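Side-chain contacts in beta-lactamase domain protein (Burkholderia ambifaria, PDB 5I0P), which binds two zinc ions in a metallo-beta-lactamase fold and is probably a metal-dependent hydrolase, its natural substrate not being established: residues 297-302 with 343-348; 314-319 with 336-341; 53-58 with 88-93. All coordinates share one frame; numbering follows the deposited sequence.

Interaction 1: 297-302 with 343-348; sequences ARLEEV and NLLWLA
Leu345 reaches from helix 333-347 to helix 284-308 and meets two side chains there, Leu299 and Val302. The two leucines lie alongside each other, pointing opposite ways. They overlap along their branches: CD2 of Leu299 lies 4.0 Å from CG of Leu345. The same CD2 is 4.1 Å from CD2 of Leu345. In both residues CG lies beside the backbone N (chi1 -75° in Leu299, -60° in Leu345), which sends each side chain toward the other helix.

The other branch of Leu345 serves Val302, one helical turn further on. The two side chains meet at a slant, with CD1 of Leu345 3.7 Å from CG1 of Val302. CD1 of Leu345 is also 4.0 Å from CB of Val302, so it rests against the root of the valine as well. The second branch of Leu299 is turned to Leu344. These two side chains cross at about a right angle and meet by single methyls, CD1 of Leu299 and CD1 of Leu344, 4.0 Å apart. Leu299 is thus shared between two successive leucines, and Leu345 between two residues one turn apart. The contact is wholly apolar.

The axes of the segments 297-302 and 343-347 approach to 10.8 Å and cross at -71°; the leucine side chains fill the distance between them. On the other flank of helix 284-308, NH2 of Arg298 and OE1 of Glu301 form a salt bridge of 2.8 Å. The carboxylate oxygen lies close to the guanidinium plane.

Leu254 of helix 253-260 touches both Leu299 and Leu344. Ile316 and Met320 of helix 313-320 pack on Val302. The contact therefore belongs to a small core of four helices, away from the zinc site, and strand 352-355 follows helix 333-347 in the chain.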
loop_
_atom_site.group_PDB
_atom_site.type_symbol
_atom_site.label_atom_id
_atom_site.label_comp_id
_atom_site.label_asym_id
_atom_site.label_seq_id
_atom_site.Cartn_x
_atom_site.Cartn_y
_atom_site.Cartn_z
ATOM N N ALA A 297 7.813 18.108 -9.083
ATOM C CA ALA A 297 6.968 19.252 -9.382
ATOM C C ALA A 297 6.206 19.699 -8.145
ATOM O O ALA A 297 6.064 20.896 -7.902
ATOM C CB ALA A 297 5.999 18.899 -10.503
ATOM N N ARG A 298 5.695 18.753 -7.357
ATOM C CA ARG A 298 4.996 19.117 -6.126
ATOM C C ARG A 298 5.920 19.869 -5.165
ATOM O O ARG A 298 5.564 20.938 -4.646
ATOM C CB ARG A 298 4.419 17.851 -5.472
ATOM C CG ARG A 298 2.891 17.787 -5.398
ATOM C CD ARG A 298 2.246 17.556 -6.765
ATOM N NE ARG A 298 2.230 18.742 -7.644
ATOM C CZ ARG A 298 2.448 18.712 -8.969
ATOM N NH1 ARG A 298 2.708 17.553 -9.576
ATOM N NH2 ARG A 298 2.401 19.840 -9.690
ATOM N N LEU A 299 7.138 19.346 -4.967
ATOM C CA LEU A 299 8.110 19.980 -4.080
ATOM C C LEU A 299 8.484 21.381 -4.550
ATOM O O LEU A 299 8.621 22.302 -3.741
ATOM C CB LEU A 299 9.365 19.122 -3.996
ATOM C CG LEU A 299 9.261 17.869 -3.148
ATOM C CD1 LEU A 299 10.466 16.915 -3.409
ATOM C CD2 LEU A 299 9.132 18.288 -1.676
ATOM N N GLU A 300 8.647 21.559 -5.853
ATOM C CA GLU A 300 9.010 22.859 -6.372
ATOM C C GLU A 300 7.897 23.880 -6.117
ATOM O O GLU A 300 8.166 25.035 -5.777
ATOM C CB GLU A 300 9.366 22.720 -7.851
ATOM C CG GLU A 300 10.025 23.952 -8.463
ATOM C CD GLU A 300 11.312 24.382 -7.725
ATOM O OE1 GLU A 300 11.945 23.553 -7.018
ATOM O OE2 GLU A 300 11.684 25.572 -7.848
ATOM N N GLU A 301 6.637 23.460 -6.227
ATOM C CA GLU A 301 5.551 24.388 -5.932
ATOM C C GLU A 301 5.604 24.818 -4.481
ATOM O O GLU A 301 5.312 25.974 -4.151
ATOM C CB GLU A 301 4.189 23.778 -6.274
ATOM C CG GLU A 301 4.066 23.508 -7.765
ATOM C CD GLU A 301 2.855 22.684 -8.142
ATOM O OE1 GLU A 301 2.581 22.590 -9.361
ATOM O OE2 GLU A 301 2.206 22.106 -7.246
ATOM N N VAL A 302 5.985 23.901 -3.599
ATOM C CA VAL A 302 6.110 24.267 -2.201
ATOM C C VAL A 302 7.306 25.197 -1.989
ATOM O O VAL A 302 7.208 26.187 -1.249
ATOM C CB VAL A 302 6.177 23.008 -1.339
ATOM C CG1 VAL A 302 6.356 23.408 0.101
ATOM C CG2 VAL A 302 4.911 22.221 -1.528
ATOM N N ASN A 343 8.196 18.797 5.232
ATOM C CA ASN A 343 9.202 18.155 6.089
ATOM C C ASN A 343 10.409 17.684 5.290
ATOM O O ASN A 343 11.534 17.690 5.794
ATOM C CB ASN A 343 8.605 16.980 6.853
ATOM C CG ASN A 343 7.978 17.413 8.121
ATOM O OD1 ASN A 343 7.807 18.630 8.332
ATOM N ND2 ASN A 343 7.603 16.453 8.977
ATOM N N LEU A 344 10.202 17.237 4.063
ATOM C CA LEU A 344 11.348 16.829 3.268
ATOM C C LEU A 344 12.279 18.015 3.044
ATOM O O LEU A 344 13.498 17.916 3.259
ATOM C CB LEU A 344 10.873 16.220 1.947
ATOM C CG LEU A 344 11.864 15.657 0.939
ATOM C CD1 LEU A 344 11.095 14.776 -0.064
ATOM C CD2 LEU A 344 12.666 16.739 0.182
ATOM N N LEU A 345 11.707 19.155 2.626
ATOM C CA LEU A 345 12.503 20.351 2.379
ATOM C C LEU A 345 13.120 20.838 3.675
ATOM O O LEU A 345 14.297 21.231 3.732
ATOM C CB LEU A 345 11.617 21.447 1.760
ATOM C CG LEU A 345 10.912 21.179 0.411
ATOM C CD1 LEU A 345 9.795 22.179 0.129
ATOM C CD2 LEU A 345 11.893 21.116 -0.765
ATOM N N TRP A 346 12.355 20.746 4.751
ATOM C CA TRP A 346 12.868 21.168 6.032
ATOM C C TRP A 346 14.030 20.280 6.451
ATOM O O TRP A 346 15.122 20.775 6.766
ATOM C CB TRP A 346 11.727 21.174 7.045
ATOM C CG TRP A 346 12.162 21.296 8.469
ATOM C CD1 TRP A 346 13.009 22.221 9.002
ATOM C CD2 TRP A 346 11.756 20.453 9.552
ATOM N NE1 TRP A 346 13.152 22.007 10.351
ATOM C CE2 TRP A 346 12.397 20.929 10.714
ATOM C CE3 TRP A 346 10.901 19.349 9.651
ATOM C CZ2 TRP A 346 12.221 20.332 11.968
ATOM C CZ3 TRP A 346 10.741 18.742 10.897
ATOM C CH2 TRP A 346 11.393 19.241 12.036
ATOM N N LEU A 347 13.840 18.962 6.421
ATOM C CA LEU A 347 14.929 18.097 6.878
ATOM C C LEU A 347 16.130 18.139 5.933
ATOM O O LEU A 347 17.243 17.812 6.356
ATOM C CB LEU A 347 14.417 16.671 7.085
ATOM C CG LEU A 347 13.375 16.710 8.208
ATOM C CD1 LEU A 347 12.500 15.492 8.283
ATOM C CD2 LEU A 347 14.105 16.922 9.512
ATOM N N ALA A 348 15.945 18.577 4.684
ATOM C CA ALA A 348 17.055 18.730 3.745
ATOM C C ALA A 348 17.806 20.045 3.911
ATOM O O ALA A 348 18.792 20.273 3.213
ATOM C CB ALA A 348 16.560 18.621 2.316
#

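Interaction 2: 314-319 with 336-341; sequences AGIVPI and GEALAH
Ile316 holds CG2 opposite its backbone N, with CG1 beside that N (chi1 -70°), and this presents CG2 to Ala338. The methyl lies 3.7 Å from CB of Ala338. CB of Ile316 is 3.9 Å from the same alanine carbon. Val317 adds a second, lighter touch: its CG2 stands beside the backbone N and comes within 4.1 Å of CB of Ala338. The alanine methyl thus meets two consecutive residues of helix 313-320.

The small side chain allows a close approach, with the CA atoms of Ile316 and Ala338 6.0 Å apart. This is helix-to-helix packing within the C-terminal domain of the metallo-beta-lactamase-like family, between helices 313-320 and 333-347. That family is grouped with the helix-turn-helix domains, consistent with this small helical bundle. The first helix is kinked at Pro318, whose N makes no bond to the preceding turn.

His341 bonds back to its own helix. Its ND1 donates to O of Glu337 over 2.7 Å, at an N-H...O angle of 162°, which helps to set the ring's rotation. The acceptor lies in the imidazole plane, while ND1 stands above the carbonyl plane. The backbone N of His341 reaches the same oxygen from the opposite face.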
loop_
_atom_site.group_PDB
_atom_site.type_symbol
_atom_site.label_atom_id
_atom_site.label_comp_id
_atom_site.label_asym_id
_atom_site.label_seq_id
_atom_site.Cartn_x
_atom_site.Cartn_y
_atom_site.Cartn_z
ATOM N N ALA A 314 -1.498 24.113 6.210
ATOM C CA ALA A 314 -2.817 24.465 5.671
ATOM C C ALA A 314 -2.700 25.394 4.480
ATOM O O ALA A 314 -3.478 25.278 3.525
ATOM C CB ALA A 314 -3.703 25.133 6.719
ATOM N N GLY A 315 -1.735 26.325 4.517
ATOM C CA GLY A 315 -1.516 27.224 3.387
ATOM C C GLY A 315 -0.988 26.537 2.139
ATOM O O GLY A 315 -1.170 27.041 1.021
ATOM N N ILE A 316 -0.305 25.402 2.306
ATOM C CA ILE A 316 0.237 24.698 1.153
ATOM C C ILE A 316 -0.857 23.891 0.443
ATOM O O ILE A 316 -0.751 23.605 -0.755
ATOM C CB ILE A 316 1.434 23.837 1.580
ATOM C CG1 ILE A 316 2.605 24.761 1.932
ATOM C CG2 ILE A 316 1.841 22.850 0.482
ATOM C CD1 ILE A 316 2.900 25.800 0.831
ATOM N N VAL A 317 -1.912 23.499 1.142
ATOM C CA VAL A 317 -2.937 22.674 0.511
ATOM C C VAL A 317 -3.494 23.317 -0.760
ATOM O O VAL A 317 -3.449 22.675 -1.824
ATOM C CB VAL A 317 -4.019 22.306 1.538
ATOM C CG1 VAL A 317 -5.298 21.792 0.840
ATOM C CG2 VAL A 317 -3.431 21.291 2.546
ATOM N N PRO A 318 -3.976 24.565 -0.748
ATOM C CA PRO A 318 -4.593 25.092 -1.982
ATOM C C PRO A 318 -3.620 25.197 -3.139
ATOM O O PRO A 318 -4.031 25.056 -4.299
ATOM C CB PRO A 318 -5.124 26.471 -1.558
ATOM C CG PRO A 318 -5.166 26.433 -0.056
ATOM C CD PRO A 318 -4.012 25.554 0.341
ATOM N N ILE A 319 -2.340 25.429 -2.855
ATOM C CA ILE A 319 -1.325 25.445 -3.900
ATOM C C ILE A 319 -1.084 24.033 -4.419
ATOM O O ILE A 319 -1.010 23.801 -5.629
ATOM C CB ILE A 319 -0.027 26.101 -3.375
ATOM N N GLY A 336 -1.748 16.386 5.698
ATOM C CA GLY A 336 -0.681 15.432 5.905
ATOM C C GLY A 336 0.224 15.302 4.697
ATOM O O GLY A 336 1.440 15.120 4.837
ATOM N N GLU A 337 -0.352 15.369 3.495
ATOM C CA GLU A 337 0.492 15.307 2.310
ATOM C C GLU A 337 1.313 16.589 2.172
ATOM O O GLU A 337 2.485 16.550 1.770
ATOM C CB GLU A 337 -0.367 15.037 1.071
ATOM C CG GLU A 337 0.414 14.710 -0.213
ATOM C CD GLU A 337 0.471 13.210 -0.536
ATOM O OE1 GLU A 337 1.599 12.672 -0.625
ATOM O OE2 GLU A 337 -0.598 12.568 -0.706
ATOM N N ALA A 338 0.711 17.744 2.479
ATOM C CA ALA A 338 1.475 18.990 2.449
ATOM C C ALA A 338 2.606 18.956 3.481
ATOM O O ALA A 338 3.739 19.342 3.181
ATOM C CB ALA A 338 0.542 20.184 2.657
ATOM N N LEU A 339 2.328 18.448 4.687
ATOM C CA LEU A 339 3.374 18.302 5.700
ATOM C C LEU A 339 4.524 17.403 5.237
ATOM O O LEU A 339 5.689 17.651 5.577
ATOM C CB LEU A 339 2.782 17.740 6.984
ATOM C CG LEU A 339 2.890 18.661 8.178
ATOM C CD1 LEU A 339 2.608 17.843 9.413
ATOM C CD2 LEU A 339 4.283 19.307 8.234
ATOM N N ALA A 340 4.224 16.355 4.472
ATOM C CA ALA A 340 5.281 15.495 3.955
ATOM C C ALA A 340 6.223 16.252 3.015
ATOM O O ALA A 340 7.434 16.022 3.027
ATOM C CB ALA A 340 4.664 14.281 3.269
ATOM N N HIS A 341 5.694 17.133 2.169
ATOM C CA HIS A 341 6.569 17.900 1.280
ATOM C C HIS A 341 7.333 18.967 2.049
ATOM O O HIS A 341 8.522 19.204 1.792
ATOM C CB HIS A 341 5.752 18.531 0.144
ATOM C CG HIS A 341 5.151 17.515 -0.766
ATOM N ND1 HIS A 341 4.053 16.763 -0.400
ATOM C CD2 HIS A 341 5.576 17.012 -1.950
ATOM C CE1 HIS A 341 3.791 15.877 -1.351
ATOM N NE2 HIS A 341 4.706 15.998 -2.298
#

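Interaction 3: 53-58 with 88-93; sequences LWLLRD and RHLDGL
Leu93 lays its CD1 methyl over one face of the Arg57 guanidinium, toward the rim and 3.2 Å above the plane. The nearest atoms are NH2 of Arg57 and CD1 of Leu93, 3.3 Å apart. CZ of Arg57 is 3.4 Å from the same methyl. The two side chains cross at about a right angle. Arg57 gets there by a bend: CG is opposite the backbone N, then the chain bends about the CB-CG bond (chi2 59°) and runs out to the loop.

Further back along the strand, Leu55 meets Leu90. Leu90 lies across Leu55, nearly perpendicular to it. CD2 of Leu90 sits against both methyls of Leu55, 3.8 Å from CD1 and 3.9 Å from CD2 of that residue. Leu55 also touches Ile85 of helix 76-88 and Leu40 of strand 37-43.

Leu90 to Leu93 form a type I' turn, in which N of Leu93 donates to O of Leu90 over 2.8 Å. Trp66 NE1 of the neighbouring strand 63-69 donates to that same oxygen, and the Trp66 side chain touches both Arg57 and Leu93.

The loop leaves helix 76-88 and leads into strand 95-99, which lies parallel to strand 63-69. It is the return limb of a beta-alpha-beta crossover, here packed against strand 50-60 in the mixed sheet of the metallo-beta-lactamase fold.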
loop_
_atom_site.group_PDB
_atom_site.type_symbol
_atom_site.label_atom_id
_atom_site.label_comp_id
_atom_site.label_asym_id
_atom_site.label_seq_id
_atom_site.Cartn_x
_atom_site.Cartn_y
_atom_site.Cartn_z
ATOM N N LEU A 53 -6.458 -8.194 -5.489
ATOM C CA LEU A 53 -5.940 -9.219 -4.584
ATOM C C LEU A 53 -5.353 -10.364 -5.397
ATOM O O LEU A 53 -5.670 -10.545 -6.573
ATOM C CB LEU A 53 -7.023 -9.743 -3.611
ATOM C CG LEU A 53 -7.896 -8.714 -2.871
ATOM C CD1 LEU A 53 -8.901 -9.421 -1.995
ATOM C CD2 LEU A 53 -7.083 -7.657 -2.049
ATOM N N TRP A 54 -4.477 -11.136 -4.772
ATOM C CA TRP A 54 -3.752 -12.172 -5.487
ATOM C C TRP A 54 -3.994 -13.524 -4.824
ATOM O O TRP A 54 -3.866 -13.661 -3.596
ATOM C CB TRP A 54 -2.254 -11.814 -5.566
ATOM C CG TRP A 54 -2.088 -10.373 -5.904
ATOM C CD1 TRP A 54 -1.746 -9.368 -5.034
ATOM C CD2 TRP A 54 -2.376 -9.733 -7.165
ATOM N NE1 TRP A 54 -1.746 -8.163 -5.684
ATOM C CE2 TRP A 54 -2.144 -8.342 -6.985
ATOM C CE3 TRP A 54 -2.783 -10.199 -8.427
ATOM C CZ2 TRP A 54 -2.299 -7.411 -8.023
ATOM C CZ3 TRP A 54 -2.932 -9.282 -9.465
ATOM C CH2 TRP A 54 -2.694 -7.895 -9.255
ATOM N N LEU A 55 -4.392 -14.501 -5.649
ATOM C CA LEU A 55 -4.485 -15.906 -5.273
ATOM C C LEU A 55 -3.305 -16.629 -5.914
ATOM O O LEU A 55 -3.187 -16.642 -7.149
ATOM C CB LEU A 55 -5.781 -16.533 -5.760
ATOM C CG LEU A 55 -7.059 -16.549 -4.943
ATOM C CD1 LEU A 55 -8.177 -17.192 -5.792
ATOM C CD2 LEU A 55 -6.883 -17.280 -3.640
ATOM N N LEU A 56 -2.421 -17.198 -5.087
ATOM C CA LEU A 56 -1.238 -17.886 -5.577
ATOM C C LEU A 56 -1.363 -19.382 -5.331
ATOM O O LEU A 56 -1.514 -19.815 -4.187
ATOM C CB LEU A 56 0.005 -17.336 -4.908
ATOM C CG LEU A 56 0.205 -15.826 -4.934
ATOM C CD1 LEU A 56 1.558 -15.512 -4.311
ATOM C CD2 LEU A 56 0.138 -15.314 -6.339
ATOM N N ARG A 57 -1.315 -20.167 -6.403
ATOM C CA ARG A 57 -1.296 -21.615 -6.274
ATOM C C ARG A 57 -0.074 -22.066 -5.475
ATOM O O ARG A 57 1.058 -21.652 -5.746
ATOM C CB ARG A 57 -1.294 -22.242 -7.659
ATOM C CG ARG A 57 -1.423 -23.723 -7.611
ATOM C CD ARG A 57 -2.696 -24.111 -6.923
ATOM N NE ARG A 57 -2.985 -25.521 -7.163
ATOM C CZ ARG A 57 -2.382 -26.527 -6.536
ATOM N NH1 ARG A 57 -1.459 -26.264 -5.616
ATOM N NH2 ARG A 57 -2.699 -27.792 -6.820
ATOM N N ASP A 58 -0.293 -22.947 -4.507
ATOM C CA ASP A 58 0.741 -23.213 -3.526
ATOM C C ASP A 58 0.612 -24.642 -2.991
ATOM O O ASP A 58 -0.343 -25.361 -3.287
ATOM C CB ASP A 58 0.681 -22.171 -2.398
ATOM C CG ASP A 58 1.992 -22.063 -1.638
ATOM O OD1 ASP A 58 2.950 -22.775 -2.011
ATOM O OD2 ASP A 58 2.058 -21.280 -0.667
ATOM N N ARG A 88 -16.247 -21.398 -6.230
ATOM C CA ARG A 88 -16.175 -21.676 -7.653
ATOM C C ARG A 88 -14.777 -21.630 -8.236
ATOM O O ARG A 88 -14.599 -22.137 -9.344
ATOM C CB ARG A 88 -17.060 -20.695 -8.424
ATOM N N HIS A 89 -13.769 -21.054 -7.527
ATOM C CA HIS A 89 -12.515 -20.777 -8.216
ATOM C C HIS A 89 -11.266 -21.156 -7.431
ATOM O O HIS A 89 -10.177 -20.625 -7.711
ATOM C CB HIS A 89 -12.467 -19.297 -8.615
ATOM C CG HIS A 89 -13.577 -18.906 -9.540
ATOM N ND1 HIS A 89 -14.670 -18.173 -9.128
ATOM C CD2 HIS A 89 -13.805 -19.224 -10.837
ATOM C CE1 HIS A 89 -15.499 -18.014 -10.146
ATOM N NE2 HIS A 89 -14.995 -18.637 -11.193
ATOM N N LEU A 90 -11.387 -22.065 -6.479
ATOM C CA LEU A 90 -10.265 -22.559 -5.699
ATOM C C LEU A 90 -9.927 -23.996 -6.054
ATOM O O LEU A 90 -9.101 -24.611 -5.375
ATOM C CB LEU A 90 -10.568 -22.437 -4.201
ATOM C CG LEU A 90 -10.588 -21.050 -3.550
ATOM C CD1 LEU A 90 -10.676 -21.184 -2.027
ATOM C CD2 LEU A 90 -9.316 -20.272 -3.926
ATOM N N ASP A 91 -10.565 -24.544 -7.097
ATOM C CA ASP A 91 -10.407 -25.935 -7.533
ATOM C C ASP A 91 -10.685 -26.900 -6.391
ATOM O O ASP A 91 -10.151 -28.015 -6.358
ATOM C CB ASP A 91 -9.014 -26.194 -8.129
ATOM C CG ASP A 91 -8.619 -25.170 -9.204
ATOM O OD1 ASP A 91 -9.524 -24.518 -9.773
ATOM O OD2 ASP A 91 -7.405 -25.022 -9.487
ATOM N N GLY A 92 -11.515 -26.477 -5.437
ATOM C CA GLY A 92 -11.734 -27.296 -4.264
ATOM C C GLY A 92 -10.562 -27.417 -3.303
ATOM O O GLY A 92 -10.591 -28.286 -2.430
ATOM N N LEU A 93 -9.515 -26.610 -3.450
ATOM C CA LEU A 93 -8.382 -26.650 -2.536
ATOM C C LEU A 93 -8.550 -25.621 -1.428
ATOM O O LEU A 93 -9.240 -24.612 -1.593
ATOM C CB LEU A 93 -7.081 -26.372 -3.291
ATOM C CG LEU A 93 -6.817 -27.180 -4.553
ATOM C CD1 LEU A 93 -5.403 -26.901 -5.061
ATOM C CD2 LEU A 93 -7.020 -28.641 -4.235
#

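Along the chain interaction 3 comes first, joining strand 50-60 to the loop before strand 95-99 in the metallo-beta-lactamase domain. Interactions 1 and 2 follow in the C-terminal helical part. Both use helix 333-347, and the segments of interaction 2 lie between those of interaction 1 in sequence. Their centres are 10 Å apart and they touch: CD2 of Leu299 is 3.6 Å from O of His341. Helices 284-308, 313-320 and 333-347 share one core. Interaction 3 lies on the opposite side of the chain's centre, about 44 Å from interaction 1 and 43 Å from interaction 2, between centres. The contacts thus belong to two parts of the fold, the sheet and the C-terminal helices, away from the zinc ligands.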